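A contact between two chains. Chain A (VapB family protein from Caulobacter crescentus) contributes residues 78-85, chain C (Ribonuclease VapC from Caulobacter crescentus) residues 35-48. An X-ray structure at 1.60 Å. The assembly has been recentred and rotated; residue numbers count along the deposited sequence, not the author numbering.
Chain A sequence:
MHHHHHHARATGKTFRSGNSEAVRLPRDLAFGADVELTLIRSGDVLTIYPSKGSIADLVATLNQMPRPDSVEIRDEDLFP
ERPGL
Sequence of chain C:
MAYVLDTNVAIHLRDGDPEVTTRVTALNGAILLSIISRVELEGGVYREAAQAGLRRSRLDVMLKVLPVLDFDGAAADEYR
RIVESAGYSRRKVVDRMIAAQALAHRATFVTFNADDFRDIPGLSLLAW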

# COMPACT_ATOMS: atom_id res chain seq x y z
N LEU A 78 -19.57 19.21 7.16
CA LEU A 78 -20.39 18.03 7.36
C LEU A 78 -19.84 17.11 8.45
O LEU A 78 -20.61 16.31 9.02
N PHE A 79 -18.54 17.17 8.76
CA PHE A 79 -18.00 16.16 9.66
C PHE A 79 -18.25 16.56 11.10
O PHE A 79 -17.99 17.71 11.48
N PRO A 80 -18.82 15.67 11.89
CA PRO A 80 -19.12 16.01 13.28
C PRO A 80 -17.88 15.93 14.13
O PRO A 80 -16.89 15.29 13.79
N GLU A 81 -17.95 16.62 15.26
CA GLU A 81 -16.90 16.56 16.27
C GLU A 81 -17.13 15.31 17.09
O GLU A 81 -18.10 15.24 17.86
N ARG A 82 -16.25 14.30 16.93
CA ARG A 82 -16.34 13.03 17.65
C ARG A 82 -15.54 13.10 18.95
O ARG A 82 -14.34 13.42 18.91
N PRO A 83 -16.12 12.74 20.07
CA PRO A 83 -15.31 12.59 21.30
C PRO A 83 -14.14 11.60 21.18
O PRO A 83 -14.38 10.39 21.10
N GLY A 84 -12.90 12.08 21.15
CA GLY A 84 -11.76 11.27 21.56
C GLY A 84 -10.74 10.76 20.52
O GLY A 84 -9.92 9.91 20.88
N LEU A 85 -10.74 11.23 19.27
CA LEU A 85 -9.60 10.90 18.37
C LEU A 85 -8.67 12.09 18.26
O LEU A 85 -8.77 13.04 19.03
N ILE C 35 -14.02 3.34 5.30
CA ILE C 35 -12.95 4.28 4.96
C ILE C 35 -13.29 5.70 5.40
O ILE C 35 -12.39 6.51 5.61
N ILE C 36 -14.58 6.03 5.52
CA ILE C 36 -14.94 7.34 6.07
C ILE C 36 -14.45 7.46 7.50
O ILE C 36 -13.85 8.46 7.89
N SER C 37 -14.66 6.42 8.31
CA SER C 37 -14.09 6.43 9.66
C SER C 37 -12.58 6.49 9.63
O SER C 37 -11.97 7.16 10.47
N ARG C 38 -11.93 5.77 8.71
CA ARG C 38 -10.48 5.89 8.61
C ARG C 38 -10.08 7.35 8.45
O ARG C 38 -9.18 7.83 9.12
N VAL C 39 -10.74 8.07 7.52
CA VAL C 39 -10.45 9.50 7.32
C VAL C 39 -10.58 10.28 8.63
O VAL C 39 -9.69 11.07 8.99
N GLU C 40 -11.67 10.06 9.36
CA GLU C 40 -11.86 10.75 10.64
C GLU C 40 -10.72 10.45 11.59
O GLU C 40 -10.18 11.36 12.24
N LEU C 41 -10.34 9.17 11.71
CA LEU C 41 -9.30 8.79 12.65
C LEU C 41 -7.93 9.31 12.23
O LEU C 41 -7.10 9.66 13.08
N GLU C 42 -7.65 9.34 10.92
CA GLU C 42 -6.38 9.88 10.47
C GLU C 42 -6.24 11.34 10.88
O GLU C 42 -5.17 11.77 11.35
N GLY C 43 -7.32 12.11 10.72
CA GLY C 43 -7.28 13.50 11.16
C GLY C 43 -7.15 13.61 12.67
O GLY C 43 -6.40 14.44 13.19
N GLY C 44 -7.81 12.71 13.40
CA GLY C 44 -7.79 12.74 14.84
C GLY C 44 -6.41 12.56 15.41
O GLY C 44 -6.12 13.01 16.52
N VAL C 45 -5.52 11.90 14.67
CA VAL C 45 -4.16 11.77 15.16
C VAL C 45 -3.58 13.14 15.48
O VAL C 45 -2.89 13.33 16.49
N TYR C 46 -3.87 14.13 14.63
CA TYR C 46 -3.30 15.46 14.73
C TYR C 46 -4.23 16.47 15.40
O TYR C 46 -3.94 17.67 15.41
N ARG C 47 -5.31 15.99 16.02
CA ARG C 47 -6.29 16.89 16.65
C ARG C 47 -5.68 17.61 17.84
O ARG C 47 -5.98 18.79 18.09
N GLU C 48 -4.82 16.93 18.59
CA GLU C 48 -4.05 17.56 19.66
C GLU C 48 -2.70 16.89 19.70
O GLU C 48 -2.52 15.79 19.17

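The tail of chain A has no regular helix or strand and lies along a helix of chain C. The two stretches bury 521 Å² between them. Leu85(A), Glu40(C) and Phe79(A) have the most surface covered, and Arg47(C) follows closely.

Leu85(A) is the last residue of its chain and contributes 142 Å². Its CA-to-CB bond points sideways, but chi1 and chi2 are both p, and the end of the side chain comes nearer to the helix. CD2 of Leu85(A) lies 3.2 Å from O of Glu40(C), 3.8 Å from CA of Leu41(C) and 4.3 Å from CD2 of Leu41(C). The chain also comes close to Gly44(C), with C of Leu85(A) 3.2 Å from O of Gly44(C). The CA atoms of Leu85(A) and Gly44(C) are 4.4 Å apart. A CB on Gly44(C) would point toward chain A and clash with CB of Leu85(A), at 2.4 Å.

The backbone of Leu85(A) is held by Arg47(C), which points toward chain A with chi1 t, chi2 t and chi3 p. NE of Arg47(C) donates a very short, nearly straight hydrogen bond to O of Leu85(A), at 2.5 Å. NH2 of Arg47(C) adds a weak one to the same O of Leu85(A), at 3.3 Å. The oxygen sits at the edge of the guanidinium, where N-H groups can reach it. The aliphatic part of the arginine also packs here, with CD of Arg47(C) 3.9 Å from CD1 of Leu85(A).

Glu40(C) points toward chain A with chi1 m and chi2 t, and 98 Å² of it is covered. Its carboxylate forms a two-pronged salt bridge with Arg82(A), which points toward the helix with chi1 and chi2 both m. NE of Arg82(A) donates to OE2 of Glu40(C) at 2.7 Å, and NH2 of Arg82(A) donates to OE1 of Glu40(C) at 3.0 Å. Both bonds are close to straight, so the charges meet in a well-aligned pair. One water extends this polar site. It donates to OE2 of Glu40(C) at 2.6 Å and to O of Pro80(A) at 2.8 Å, bridging the two residues.

Phe79(A) is buried and points toward the helix with chi1 m. The methylene part of Glu40(C) meets its ring edge, with CG of Glu40(C) 3.6 Å from CE1 of Phe79(A). The same ring carbon, CE1 of Phe79(A), lies 3.9 Å from CG2 of Ile36(C), an apolar contact. Glu40(C) thus offers carbon to the phenylalanine and charge to the arginine.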

# COMPACT_ATOMS: atom_id res chain seq x y z
CB LEU A 78 -20.48 17.24 6.05
CG LEU A 78 -21.16 17.98 4.90
CD1 LEU A 78 -21.21 17.05 3.68
CD2 LEU A 78 -22.54 18.42 5.31
CB PHE A 79 -16.52 15.91 9.39
CG PHE A 79 -16.33 14.88 8.34
CD1 PHE A 79 -16.08 13.57 8.70
CD2 PHE A 79 -16.50 15.18 6.99
CE1 PHE A 79 -15.95 12.58 7.73
CE2 PHE A 79 -16.37 14.19 6.01
CZ PHE A 79 -16.11 12.87 6.39
CB PRO A 80 -20.15 14.95 13.69
CG PRO A 80 -19.85 13.80 12.85
CD PRO A 80 -19.26 14.31 11.55
CB GLU A 81 -16.92 17.81 17.14
CG GLU A 81 -15.70 17.87 18.07
CD GLU A 81 -15.65 19.13 18.92
OE1 GLU A 81 -16.30 20.13 18.55
OE2 GLU A 81 -14.95 19.10 19.96
CB ARG A 82 -15.79 11.88 16.85
CG ARG A 82 -16.25 11.79 15.43
CD ARG A 82 -17.65 11.23 15.33
NE ARG A 82 -17.88 10.83 13.95
CZ ARG A 82 -19.02 10.38 13.46
NH1 ARG A 82 -20.12 10.31 14.21
NH2 ARG A 82 -19.07 10.02 12.20
CB PRO A 83 -16.34 12.08 22.33
CG PRO A 83 -17.67 12.38 21.78
CD PRO A 83 -17.54 12.41 20.27
CB LEU A 85 -10.04 10.47 16.97
CG LEU A 85 -11.19 11.29 16.32
CD1 LEU A 85 -10.95 12.80 16.13
CD2 LEU A 85 -11.60 10.70 14.99
CB ILE C 35 -12.61 4.22 3.45
CG1 ILE C 35 -11.21 4.78 3.22
CG2 ILE C 35 -13.68 4.95 2.59
CD1 ILE C 35 -10.63 4.41 1.92
CB ILE C 36 -16.46 7.57 6.01
CG1 ILE C 36 -17.03 7.39 4.59
CG2 ILE C 36 -16.82 8.96 6.53
CD1 ILE C 36 -16.36 8.22 3.52
CB SER C 37 -14.56 5.18 10.43
OG SER C 37 -15.95 5.03 10.45
CB ARG C 38 -9.91 5.06 7.45
CG ARG C 38 -8.42 5.30 7.29
CD ARG C 38 -7.73 4.46 6.24
NE ARG C 38 -6.39 4.99 6.16
CZ ARG C 38 -5.53 4.83 5.17
NH1 ARG C 38 -5.81 4.07 4.13
NH2 ARG C 38 -4.37 5.46 5.23
CB VAL C 39 -11.34 10.09 6.21
CG1 VAL C 39 -11.24 11.65 6.19
CG2 VAL C 39 -10.92 9.52 4.88
CB GLU C 40 -13.20 10.34 11.25
CG GLU C 40 -14.40 10.75 10.42
CD GLU C 40 -15.69 10.55 11.16
OE1 GLU C 40 -16.39 9.58 10.84
OE2 GLU C 40 -16.00 11.36 12.08
CB LEU C 41 -9.30 7.27 12.80
CG LEU C 41 -10.54 6.64 13.44
CD1 LEU C 41 -10.79 5.23 12.91
CD2 LEU C 41 -10.35 6.55 14.90
CB GLU C 42 -6.23 9.74 8.94
CG GLU C 42 -6.23 8.31 8.35
CD GLU C 42 -4.92 7.61 8.50
OE1 GLU C 42 -4.01 8.19 9.13
OE2 GLU C 42 -4.77 6.48 7.96
CB VAL C 45 -3.27 11.03 14.13
CG1 VAL C 45 -1.78 11.13 14.54
CG2 VAL C 45 -3.72 9.59 14.00
CB TYR C 46 -2.87 15.92 13.32
CG TYR C 46 -1.79 14.98 12.82
CD1 TYR C 46 -0.50 15.07 13.31
CD2 TYR C 46 -2.08 13.95 11.94
CE1 TYR C 46 0.47 14.19 12.91
CE2 TYR C 46 -1.11 13.06 11.54
CZ TYR C 46 0.17 13.19 12.04
OH TYR C 46 1.15 12.30 11.68
CB ARG C 47 -7.52 16.09 17.07
CG ARG C 47 -8.68 16.94 17.55
CD ARG C 47 -9.89 16.07 17.87
NE ARG C 47 -9.72 15.35 19.13
CZ ARG C 47 -10.00 15.85 20.33
NH1 ARG C 47 -10.48 17.08 20.46
NH2 ARG C 47 -9.79 15.11 21.42
CB GLU C 48 -4.74 17.44 21.03
CG GLU C 48 -5.40 16.09 21.28
CD GLU C 48 -5.93 15.96 22.69
OE1 GLU C 48 -6.20 14.82 23.13
OE2 GLU C 48 -6.08 17.00 23.38
O HOH W 1 -15.16 13.82 12.19